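Local coordinates for aminotransferase TlmJ (Streptoalloteichus hindustanus, PDB 5UID), which probably catalyses amino-group transfer with pyridoxal 5'-phosphate as cofactor, as a member of the DegT/DnrJ/EryC1 aminotransferase family, at residues L19-E24 with A251-S256; K38-D43 with G194-F199; R23-F26 with W30-R33; W181-D184 with V190-D193. All coordinates share one frame; numbering follows the deposited sequence.

Interaction 1: residues L19-E24 with A251-S256; sequences LAAVRE and AASIGS
V22 and I254 form the close apolar half of this helix pair: CG2 of V22 stands 3.7 Å from CD1 of I254 and equally near its CG1. The side chains pass at a slant, and the first torsion of V22 (173°) leaves CG2 beside the backbone N, where it faces the isoleucine. Next to them the helices approach through small residues. CB of A21 points at the partner and lies 3.8 Å from OG of S253, while the two CA atoms are 5.8 Å apart. That hydroxyl forms no hydrogen bond across the contact; it turns back to the carbonyl of V250 in its own helix. The short axes come within 8.6 Å at 146°, roughly antiparallel, and A21, V22, S253 and I254 carry the touch. On the solvent side the contact is loose: the exposed E24 makes no contact with the other segment and instead forms a salt bridge with R36. A bound pyridoxal phosphate touches A251 and I254, and F26 of the second subunit packs on I254. Helix 35-48 flanks helix 249-280 through F40 on A252 and S256.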
loop_
_atom_site.group_PDB
_atom_site.type_symbol
_atom_site.label_atom_id
_atom_site.label_comp_id
_atom_site.label_asym_id
_atom_site.label_seq_id
_atom_site.Cartn_x
_atom_site.Cartn_y
_atom_site.Cartn_z
ATOM N N LEU A 19 -6.280 -17.449 -10.723
ATOM C CA LEU A 19 -7.185 -17.888 -9.664
ATOM C C LEU A 19 -6.633 -19.105 -8.935
ATOM O O LEU A 19 -6.728 -19.194 -7.706
ATOM C CB LEU A 19 -8.564 -18.205 -10.243
ATOM C CG LEU A 19 -9.492 -17.031 -10.546
ATOM C CD1 LEU A 19 -10.682 -17.507 -11.365
ATOM C CD2 LEU A 19 -9.951 -16.361 -9.254
ATOM N N ALA A 20 -6.056 -20.052 -9.677
ATOM C CA ALA A 20 -5.504 -21.249 -9.050
ATOM C C ALA A 20 -4.365 -20.894 -8.103
ATOM O O ALA A 20 -4.210 -21.518 -7.048
ATOM C CB ALA A 20 -5.032 -22.235 -10.119
ATOM N N ALA A 21 -3.560 -19.890 -8.461
ATOM C CA ALA A 21 -2.512 -19.428 -7.556
ATOM C C ALA A 21 -3.113 -18.846 -6.282
ATOM O O ALA A 21 -2.665 -19.157 -5.173
ATOM C CB ALA A 21 -1.623 -18.398 -8.257
ATOM N N VAL A 22 -4.139 -18.004 -6.426
ATOM C CA VAL A 22 -4.812 -17.440 -5.258
ATOM C C VAL A 22 -5.419 -18.547 -4.407
ATOM O O VAL A 22 -5.371 -18.498 -3.171
ATOM C CB VAL A 22 -5.877 -16.416 -5.697
ATOM C CG1 VAL A 22 -6.687 -15.947 -4.502
ATOM C CG2 VAL A 22 -5.225 -15.231 -6.397
ATOM N N ARG A 23 -5.992 -19.565 -5.056
ATOM C CA ARG A 23 -6.633 -20.658 -4.332
ATOM C C ARG A 23 -5.652 -21.358 -3.399
ATOM O O ARG A 23 -5.950 -21.581 -2.220
ATOM C CB ARG A 23 -7.238 -21.658 -5.320
ATOM C CG ARG A 23 -8.043 -22.769 -4.658
ATOM C CD ARG A 23 -8.510 -23.817 -5.662
ATOM N NE ARG A 23 -9.330 -23.248 -6.727
ATOM C CZ ARG A 23 -8.977 -23.214 -8.009
ATOM N NH1 ARG A 23 -7.814 -23.726 -8.390
ATOM N NH2 ARG A 23 -9.789 -22.674 -8.912
ATOM N N GLU A 24 -4.465 -21.710 -3.905
ATOM C CA GLU A 24 -3.520 -22.444 -3.069
ATOM C C GLU A 24 -2.886 -21.550 -2.010
ATOM O O GLU A 24 -2.502 -22.040 -0.942
ATOM C CB GLU A 24 -2.450 -23.118 -3.934
ATOM C CG GLU A 24 -1.524 -22.186 -4.689
ATOM C CD GLU A 24 -0.559 -22.942 -5.589
ATOM O OE1 GLU A 24 -0.990 -23.916 -6.243
ATOM O OE2 GLU A 24 0.633 -22.572 -5.632
ATOM N N ALA A 251 -0.711 -11.340 -3.807
ATOM C CA ALA A 251 -0.311 -10.575 -4.982
ATOM C C ALA A 251 0.932 -11.172 -5.631
ATOM O O ALA A 251 1.035 -11.216 -6.862
ATOM C CB ALA A 251 -0.068 -9.116 -4.597
ATOM N N ALA A 252 1.884 -11.640 -4.819
ATOM C CA ALA A 252 3.116 -12.196 -5.367
ATOM C C ALA A 252 2.846 -13.460 -6.176
ATOM O O ALA A 252 3.463 -13.674 -7.227
ATOM C CB ALA A 252 4.111 -12.479 -4.242
ATOM N N SER A 253 1.931 -14.312 -5.703
ATOM C CA SER A 253 1.623 -15.533 -6.444
ATOM C C SER A 253 0.959 -15.212 -7.777
ATOM O O SER A 253 1.193 -15.901 -8.777
ATOM C CB SER A 253 0.735 -16.453 -5.609
ATOM O OG SER A 253 -0.578 -15.938 -5.490
ATOM N N ILE A 254 0.124 -14.173 -7.809
ATOM C CA ILE A 254 -0.408 -13.690 -9.079
ATOM C C ILE A 254 0.720 -13.181 -9.968
ATOM O O ILE A 254 0.718 -13.401 -11.186
ATOM C CB ILE A 254 -1.469 -12.600 -8.829
ATOM C CG1 ILE A 254 -2.647 -13.178 -8.045
ATOM C CG2 ILE A 254 -1.946 -11.992 -10.143
ATOM C CD1 ILE A 254 -3.722 -12.158 -7.743
ATOM N N GLY A 255 1.705 -12.502 -9.374
ATOM C CA GLY A 255 2.789 -11.935 -10.163
ATOM C C GLY A 255 3.604 -12.981 -10.899
ATOM O O GLY A 255 3.988 -12.782 -12.054
ATOM N N SER A 256 3.892 -14.106 -10.239
ATOM C CA SER A 256 4.641 -15.167 -10.900
ATOM C C SER A 256 3.875 -15.715 -12.097
ATOM O O SER A 256 4.473 -16.056 -13.123
ATOM C CB SER A 256 4.964 -16.284 -9.908
ATOM O OG SER A 256 5.960 -15.875 -8.990
#

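Interaction 2: residues K38-D43 with G194-F199; sequences KVFEAD and GGMLCF
M196, modelled as selenomethionine, meets F40 of the helix through its terminal methyl. Its CE comes at a slant to the CE2-CD2 side of the F40 ring, lying 3.5 Å from CE2 and 3.7 Å from CD2, with CZ at 4.0 Å. In M196, CG leaves anti to the backbone N (chi1 -170°), and bends at chi2 and chi3 then bring CE round to the ring. The phenyl ring is swung to meet it, with CG also anti to the backbone N (chi1 -178°). CG of E41 is 4.2 Å from SE, a loose contact by the aliphatic part of the glutamate. Strand 195-199 belongs to the seven-stranded sheet of fold type I pyridoxal phosphate enzymes, in which it runs antiparallel to both its neighbours, 55-58 and 178-182, so the methionine packs a helix onto a face of that sheet. OE2 of E41 accepts from the backbone N of S57, on the adjoining strand 55-58, tying the same helix to that strand. No hydrogen bond crosses between the segments, and the nearest CA atoms, those of E41 and M196, are 8.3 Å apart. The F40 side chain also packs on A252 and S256 of helix 249-280.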
loop_
_atom_site.group_PDB
_atom_site.type_symbol
_atom_site.label_atom_id
_atom_site.label_comp_id
_atom_site.label_asym_id
_atom_site.label_seq_id
_atom_site.Cartn_x
_atom_site.Cartn_y
_atom_site.Cartn_z
ATOM N N LYS A 38 9.223 -14.287 -2.042
ATOM C CA LYS A 38 10.609 -14.602 -2.370
ATOM C C LYS A 38 10.719 -15.204 -3.766
ATOM O O LYS A 38 11.658 -14.896 -4.510
ATOM C CB LYS A 38 11.191 -15.550 -1.321
ATOM C CG LYS A 38 12.692 -15.776 -1.443
ATOM C CD LYS A 38 13.203 -16.719 -0.361
ATOM C CE LYS A 38 14.685 -17.016 -0.542
ATOM N NZ LYS A 38 15.200 -17.961 0.491
ATOM N N VAL A 39 9.760 -16.050 -4.146
ATOM C CA VAL A 39 9.787 -16.652 -5.475
ATOM C C VAL A 39 9.562 -15.594 -6.550
ATOM O O VAL A 39 10.266 -15.566 -7.568
ATOM C CB VAL A 39 8.751 -17.789 -5.564
ATOM C CG1 VAL A 39 8.524 -18.195 -7.013
ATOM C CG2 VAL A 39 9.213 -18.986 -4.738
ATOM N N PHE A 40 8.587 -14.703 -6.343
ATOM C CA PHE A 40 8.307 -13.674 -7.342
ATOM C C PHE A 40 9.483 -12.716 -7.499
ATOM O O PHE A 40 9.812 -12.311 -8.620
ATOM C CB PHE A 40 7.034 -12.909 -6.976
ATOM C CG PHE A 40 6.647 -11.858 -7.982
ATOM C CD1 PHE A 40 6.697 -12.128 -9.341
ATOM C CD2 PHE A 40 6.222 -10.605 -7.569
ATOM C CE1 PHE A 40 6.341 -11.165 -10.271
ATOM C CE2 PHE A 40 5.859 -9.641 -8.492
ATOM C CZ PHE A 40 5.920 -9.921 -9.846
ATOM N N GLU A 41 10.124 -12.339 -6.389
ATOM C CA GLU A 41 11.331 -11.524 -6.481
ATOM C C GLU A 41 12.406 -12.233 -7.297
ATOM O O GLU A 41 13.013 -11.641 -8.196
ATOM C CB GLU A 41 11.849 -11.184 -5.080
ATOM C CG GLU A 41 11.001 -10.169 -4.332
ATOM C CD GLU A 41 11.602 -9.770 -2.996
ATOM O OE1 GLU A 41 12.698 -10.263 -2.661
ATOM O OE2 GLU A 41 10.982 -8.956 -2.282
ATOM N N ALA A 42 12.644 -13.514 -7.003
ATOM C CA ALA A 42 13.635 -14.272 -7.762
ATOM C C ALA A 42 13.235 -14.390 -9.227
ATOM O O ALA A 42 14.088 -14.303 -10.120
ATOM C CB ALA A 42 13.828 -15.655 -7.141
ATOM N N ASP A 43 11.942 -14.587 -9.496
ATOM C CA ASP A 43 11.472 -14.658 -10.875
ATOM C C ASP A 43 11.678 -13.329 -11.593
ATOM O O ASP A 43 12.186 -13.291 -12.720
ATOM C CB ASP A 43 9.998 -15.062 -10.906
ATOM C CG ASP A 43 9.781 -16.515 -10.531
ATOM O OD1 ASP A 43 10.783 -17.246 -10.385
ATOM O OD2 ASP A 43 8.608 -16.922 -10.384
ATOM N N GLY A 194 0.679 -3.612 -6.668
ATOM C CA GLY A 194 1.992 -4.190 -6.477
ATOM C C GLY A 194 3.105 -3.353 -7.067
ATOM O O GLY A 194 2.923 -2.691 -8.094
ATOM N N GLY A 195 4.271 -3.373 -6.417
ATOM C CA GLY A 195 5.417 -2.639 -6.905
ATOM C C GLY A 195 6.678 -3.470 -6.781
ATOM O O GLY A 195 6.693 -4.534 -6.157
HETATM N N MSE A 196 7.740 -2.958 -7.385
HETATM C CA MSE A 196 9.033 -3.616 -7.318
HETATM C C MSE A 196 10.148 -2.589 -7.408
HETATM O O MSE A 196 10.067 -1.635 -8.180
HETATM C CB MSE A 196 9.170 -4.652 -8.434
HETATM C CG MSE A 196 10.381 -5.558 -8.288
HETATM SE SE MSE A 196 10.156 -6.964 -6.948
HETATM C CE MSE A 196 8.902 -8.092 -7.923
ATOM N N LEU A 197 11.187 -2.784 -6.604
ATOM C CA LEU A 197 12.370 -1.938 -6.623
ATOM C C LEU A 197 13.576 -2.754 -7.063
ATOM O O LEU A 197 13.694 -3.935 -6.724
ATOM C CB LEU A 197 12.633 -1.330 -5.244
ATOM C CG LEU A 197 11.732 -0.175 -4.818
ATOM C CD1 LEU A 197 11.921 0.113 -3.342
ATOM C CD2 LEU A 197 12.044 1.057 -5.650
ATOM N N CYS A 198 14.467 -2.124 -7.824
ATOM C CA CYS A 198 15.738 -2.729 -8.197
ATOM C C CYS A 198 16.848 -1.719 -7.951
ATOM O O CYS A 198 16.795 -0.596 -8.463
ATOM C CB CYS A 198 15.744 -3.180 -9.661
ATOM S SG CYS A 198 17.279 -3.992 -10.172
ATOM N N PHE A 199 17.844 -2.120 -7.170
ATOM C CA PHE A 199 18.950 -1.250 -6.801
ATOM C C PHE A 199 20.245 -1.773 -7.400
ATOM O O PHE A 199 20.516 -2.978 -7.363
ATOM C CB PHE A 199 19.091 -1.150 -5.279
ATOM C CG PHE A 199 17.911 -0.523 -4.604
ATOM C CD1 PHE A 199 16.836 -1.295 -4.202
ATOM C CD2 PHE A 199 17.876 0.843 -4.371
ATOM C CE1 PHE A 199 15.746 -0.718 -3.580
ATOM C CE2 PHE A 199 16.789 1.425 -3.749
ATOM C CZ PHE A 199 15.723 0.645 -3.354
#

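Interaction 3: residues R23-F26 with W30-R33; sequences REVF and WLGR
V25 and L31 bring their CA atoms to 6.3 Å as the chain leaves helix 16-28 and turns back across its end, without a hydrogen bond between the two segments. L31 is the side chain that grips the helix. Its first torsion of -82° sets CG beside the backbone N and anti to the carbonyl carbon, and the two methyls then divide the work: CD1 lies 3.6 Å from O of V25, while CD2 meets the F26 ring, 4.1 Å from CE1 and as far from CD1 of that ring. V25 answers with CG1, which is 4.3 Å from CG of L31 and 3.8 Å from O of W30, so the valine methyl touches both side chain and backbone of the loop. The V25 carbonyl has its polar partner in the hydroxyl of S28, and that same hydroxyl is bonded to N of W30, which helps to fix the turn. W30 itself leads its exposed indole away from the helix. NE1 donates to O of R33 over 3.2 Å at an N-H...O angle of 162°; the acceptor lies in the indole plane, but the donor stands 57° out of the carbonyl plane, so no lone pair is squarely addressed. This bond braces the loop along its own length. The loop between helix 16-28 and helix 35-48 lies at the subunit interface, where L14 of the second subunit packs on F26 and A185 of the second subunit packs on L31, with the side chain of F26 about 6 Å from a bound pyridoxal phosphate.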
loop_
_atom_site.group_PDB
_atom_site.type_symbol
_atom_site.label_atom_id
_atom_site.label_comp_id
_atom_site.label_asym_id
_atom_site.label_seq_id
_atom_site.Cartn_x
_atom_site.Cartn_y
_atom_site.Cartn_z
ATOM N N ARG A 23 -5.992 -19.565 -5.056
ATOM C CA ARG A 23 -6.633 -20.658 -4.332
ATOM C C ARG A 23 -5.652 -21.358 -3.399
ATOM O O ARG A 23 -5.950 -21.581 -2.220
ATOM C CB ARG A 23 -7.238 -21.658 -5.320
ATOM C CG ARG A 23 -8.043 -22.769 -4.658
ATOM C CD ARG A 23 -8.510 -23.817 -5.662
ATOM N NE ARG A 23 -9.330 -23.248 -6.727
ATOM C CZ ARG A 23 -8.977 -23.214 -8.009
ATOM N NH1 ARG A 23 -7.814 -23.726 -8.390
ATOM N NH2 ARG A 23 -9.789 -22.674 -8.912
ATOM N N GLU A 24 -4.465 -21.710 -3.905
ATOM C CA GLU A 24 -3.520 -22.444 -3.069
ATOM C C GLU A 24 -2.886 -21.550 -2.010
ATOM O O GLU A 24 -2.502 -22.040 -0.942
ATOM C CB GLU A 24 -2.450 -23.118 -3.934
ATOM C CG GLU A 24 -1.524 -22.186 -4.689
ATOM C CD GLU A 24 -0.559 -22.942 -5.589
ATOM O OE1 GLU A 24 -0.990 -23.916 -6.243
ATOM O OE2 GLU A 24 0.633 -22.572 -5.632
ATOM N N VAL A 25 -2.778 -20.245 -2.271
ATOM C CA VAL A 25 -2.355 -19.324 -1.220
ATOM C C VAL A 25 -3.402 -19.264 -0.114
ATOM O O VAL A 25 -3.067 -19.294 1.077
ATOM C CB VAL A 25 -2.065 -17.930 -1.807
ATOM C CG1 VAL A 25 -1.754 -16.942 -0.696
ATOM C CG2 VAL A 25 -0.905 -17.999 -2.778
ATOM N N PHE A 26 -4.684 -19.182 -0.484
ATOM C CA PHE A 26 -5.750 -19.207 0.517
ATOM C C PHE A 26 -5.698 -20.483 1.346
ATOM O O PHE A 26 -5.848 -20.444 2.573
ATOM C CB PHE A 26 -7.120 -19.077 -0.155
ATOM C CG PHE A 26 -7.456 -17.683 -0.611
ATOM C CD1 PHE A 26 -6.566 -16.637 -0.422
ATOM C CD2 PHE A 26 -8.670 -17.419 -1.219
ATOM C CE1 PHE A 26 -6.881 -15.361 -0.842
ATOM C CE2 PHE A 26 -8.992 -16.144 -1.638
ATOM C CZ PHE A 26 -8.096 -15.112 -1.448
ATOM N N TRP A 30 -1.127 -18.786 4.726
ATOM C CA TRP A 30 -0.082 -17.771 4.841
ATOM C C TRP A 30 -0.269 -16.784 3.693
ATOM O O TRP A 30 0.189 -17.025 2.573
ATOM C CB TRP A 30 1.310 -18.396 4.816
ATOM C CG TRP A 30 2.387 -17.435 5.230
ATOM C CD1 TRP A 30 3.061 -16.561 4.426
ATOM C CD2 TRP A 30 2.904 -17.241 6.554
ATOM N NE1 TRP A 30 3.967 -15.840 5.166
ATOM C CE2 TRP A 30 3.891 -16.239 6.474
ATOM C CE3 TRP A 30 2.629 -17.821 7.797
ATOM C CZ2 TRP A 30 4.606 -15.803 7.590
ATOM C CZ3 TRP A 30 3.340 -17.387 8.904
ATOM C CH2 TRP A 30 4.316 -16.389 8.793
ATOM N N LEU A 31 -0.946 -15.673 3.977
ATOM C CA LEU A 31 -1.269 -14.696 2.948
ATOM C C LEU A 31 -0.324 -13.501 2.936
ATOM O O LEU A 31 -0.208 -12.837 1.901
ATOM C CB LEU A 31 -2.715 -14.204 3.116
ATOM C CG LEU A 31 -3.852 -15.070 2.555
ATOM C CD1 LEU A 31 -3.893 -16.461 3.176
ATOM C CD2 LEU A 31 -5.193 -14.375 2.738
ATOM N N GLY A 32 0.355 -13.219 4.043
ATOM C CA GLY A 32 1.299 -12.121 4.102
ATOM C C GLY A 32 2.586 -12.444 3.369
ATOM O O GLY A 32 2.722 -13.470 2.702
ATOM N N ARG A 33 3.551 -11.536 3.503
ATOM C CA ARG A 33 4.857 -11.728 2.885
ATOM C C ARG A 33 5.477 -13.040 3.350
ATOM O O ARG A 33 5.698 -13.241 4.548
ATOM C CB ARG A 33 5.778 -10.557 3.218
ATOM C CG ARG A 33 6.155 -9.709 2.016
ATOM C CD ARG A 33 7.195 -8.651 2.365
ATOM N NE ARG A 33 8.505 -9.226 2.656
ATOM C CZ ARG A 33 9.054 -9.269 3.866
ATOM N NH1 ARG A 33 8.409 -8.765 4.909
ATOM N NH2 ARG A 33 10.252 -9.812 4.032
#

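Interaction 4: residues W181-D184 with V190-D193; sequences WSFD and VTGD. With PLP (pyridoxal-5'-phosphate), chain J.
F183 meets T191 through its CB, 3.5 Å from OG1, while its phenyl ring makes an edge-to-face pair with F44 and packs on M196; the other flat group, the pyridine ring of a bound pyridoxal phosphate, offers its substituent O3 as donor to O of T191 at 2.6 Å. This cofactor molecule is separate from the one joined to the lysine at position 187. The backbone joins the two sides: N of T191 donates to O of F183 over 3.0 Å, nearly straight at 167°, in the carbonyl plane and on a lone pair. T191 is also clamped by its hydroxyl. With chi1 at 67°, OG1 sits between the backbone N and the carbonyl carbon and donates to O of D193 at 2.9 Å, from well above that carbonyl plane. A valine here would probably leave the D193 carbonyl without this donor and the turn at G192 and D193 less firmly held beside the cofactor. With phi at 81°, a CB on G192 would be jammed against the T191 carbonyl O and would also clash with O3. The G192 carbonyl receives a CA-H...O contact from D184 CA at 3.3 Å, while CG2 of V190 lies 3.4 Å from O of D184. An ST turn precedes this, N of D184 donating to OG of S182, whose hydroxyl also holds the phosphate at position 187. D193 extends to R244 and N248 of the second subunit. The hairpin thus links strands 178-182 and 195-199, antiparallel neighbours in the sheet, with helix 249-280 packed on T191.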
loop_
_atom_site.group_PDB
_atom_site.type_symbol
_atom_site.label_atom_id
_atom_site.label_comp_id
_atom_site.label_asym_id
_atom_site.label_seq_id
_atom_site.Cartn_x
_atom_site.Cartn_y
_atom_site.Cartn_z
ATOM N N TRP A 181 8.905 -0.440 -10.650
ATOM C CA TRP A 181 7.880 -0.983 -11.528
ATOM C C TRP A 181 6.520 -0.915 -10.847
ATOM O O TRP A 181 6.419 -0.879 -9.618
ATOM C CB TRP A 181 8.180 -2.438 -11.913
ATOM C CG TRP A 181 9.335 -2.595 -12.848
ATOM C CD1 TRP A 181 9.278 -2.811 -14.192
ATOM C CD2 TRP A 181 10.724 -2.550 -12.507
ATOM N NE1 TRP A 181 10.546 -2.902 -14.711
ATOM C CE2 TRP A 181 11.453 -2.745 -13.697
ATOM C CE3 TRP A 181 11.422 -2.361 -11.311
ATOM C CZ2 TRP A 181 12.844 -2.756 -13.726
ATOM C CZ3 TRP A 181 12.800 -2.372 -11.342
ATOM C CH2 TRP A 181 13.498 -2.567 -12.541
ATOM N N SER A 182 5.470 -0.910 -11.665
ATOM C CA SER A 182 4.095 -0.922 -11.187
ATOM C C SER A 182 3.380 -2.167 -11.686
ATOM O O SER A 182 3.520 -2.553 -12.850
ATOM C CB SER A 182 3.315 0.309 -11.646
ATOM O OG SER A 182 1.939 0.163 -11.320
ATOM N N PHE A 183 2.602 -2.783 -10.798
ATOM C CA PHE A 183 1.749 -3.909 -11.149
ATOM C C PHE A 183 0.285 -3.588 -10.863
ATOM O O PHE A 183 -0.505 -4.483 -10.552
ATOM C CB PHE A 183 2.188 -5.171 -10.407
ATOM C CG PHE A 183 3.658 -5.484 -10.546
ATOM C CD1 PHE A 183 4.283 -5.429 -11.784
ATOM C CD2 PHE A 183 4.415 -5.824 -9.435
ATOM C CE1 PHE A 183 5.638 -5.715 -11.912
ATOM C CE2 PHE A 183 5.769 -6.112 -9.555
ATOM C CZ PHE A 183 6.380 -6.057 -10.797
ATOM N N ASP A 184 -0.092 -2.313 -10.962
ATOM C CA ASP A 184 -1.457 -1.925 -10.639
ATOM C C ASP A 184 -2.401 -2.346 -11.765
ATOM O O ASP A 184 -1.989 -2.890 -12.793
ATOM C CB ASP A 184 -1.535 -0.426 -10.317
ATOM C CG ASP A 184 -1.449 0.489 -11.546
ATOM O OD1 ASP A 184 -1.590 0.045 -12.704
ATOM O OD2 ASP A 184 -1.249 1.706 -11.339
ATOM N N VAL A 190 -0.037 -7.504 -14.034
ATOM C CA VAL A 190 -1.001 -6.949 -13.091
ATOM C C VAL A 190 -1.210 -7.923 -11.941
ATOM O O VAL A 190 -1.506 -9.103 -12.161
ATOM C CB VAL A 190 -2.340 -6.624 -13.777
ATOM C CG1 VAL A 190 -3.361 -6.165 -12.751
ATOM C CG2 VAL A 190 -2.139 -5.564 -14.851
ATOM N N THR A 191 -1.066 -7.420 -10.715
ATOM C CA THR A 191 -1.359 -8.168 -9.498
ATOM C C THR A 191 -2.409 -7.447 -8.657
ATOM O O THR A 191 -2.452 -7.607 -7.435
ATOM C CB THR A 191 -0.091 -8.393 -8.676
ATOM O OG1 THR A 191 0.378 -7.137 -8.168
ATOM C CG2 THR A 191 0.996 -9.014 -9.533
ATOM N N GLY A 192 -3.261 -6.652 -9.302
ATOM C CA GLY A 192 -4.185 -5.793 -8.587
ATOM C C GLY A 192 -3.488 -4.528 -8.131
ATOM O O GLY A 192 -3.661 -3.456 -8.720
ATOM N N ASP A 193 -2.697 -4.648 -7.074
ATOM C CA ASP A 193 -1.738 -3.627 -6.687
ATOM C C ASP A 193 -0.415 -4.314 -6.390
ATOM O O ASP A 193 -0.385 -5.461 -5.935
ATOM C CB ASP A 193 -2.209 -2.818 -5.469
ATOM C CG ASP A 193 -3.086 -1.642 -5.854
ATOM O OD1 ASP A 193 -2.714 -0.903 -6.793
ATOM O OD2 ASP A 193 -4.146 -1.455 -5.220
HETATM N N1 PLP J . -5.158 -9.820 -2.588
HETATM C C2 PLP J . -4.965 -9.625 -3.936
HETATM C C2A PLP J . -5.304 -10.711 -4.909
HETATM C C3 PLP J . -4.458 -8.419 -4.404
HETATM O O3 PLP J . -4.274 -8.249 -5.749
HETATM C C4 PLP J . -4.126 -7.394 -3.524
HETATM C C4A PLP J . -3.051 -6.451 -3.995
HETATM O O4A PLP J . -1.979 -6.334 -3.400
HETATM C C5 PLP J . -4.324 -7.604 -2.158
HETATM C C6 PLP J . -4.837 -8.813 -1.705
HETATM C C5A PLP J . -4.005 -6.537 -1.130
HETATM O O4P PLP J . -4.457 -5.270 -1.556
#

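How the interactions relate
All four contacts are largely buried, but their settings differ. Interactions 1 and 3 share helix 16-28 and lie toward the second subunit, interaction 3 with an exposed margin at W30; both rest on apolar packing, and none of their hydrogen bonds crosses. Interaction 2 packs a helix on the sheet, likewise by van der Waals contact. Interaction 4, nearest the chain's centre, alone has a backbone hydrogen bond across its segments and a hydrogen bond to the cofactor. It joins interaction 2 through paired strands, G194 O and F183 N being probably hydrogen-bonded at 2.7 Å, and interaction 1 through T191 CG2 against A251. S256 OG and D43 OD2, probably hydrogen-bonded at 3.2 Å, tie interactions 1 and 2.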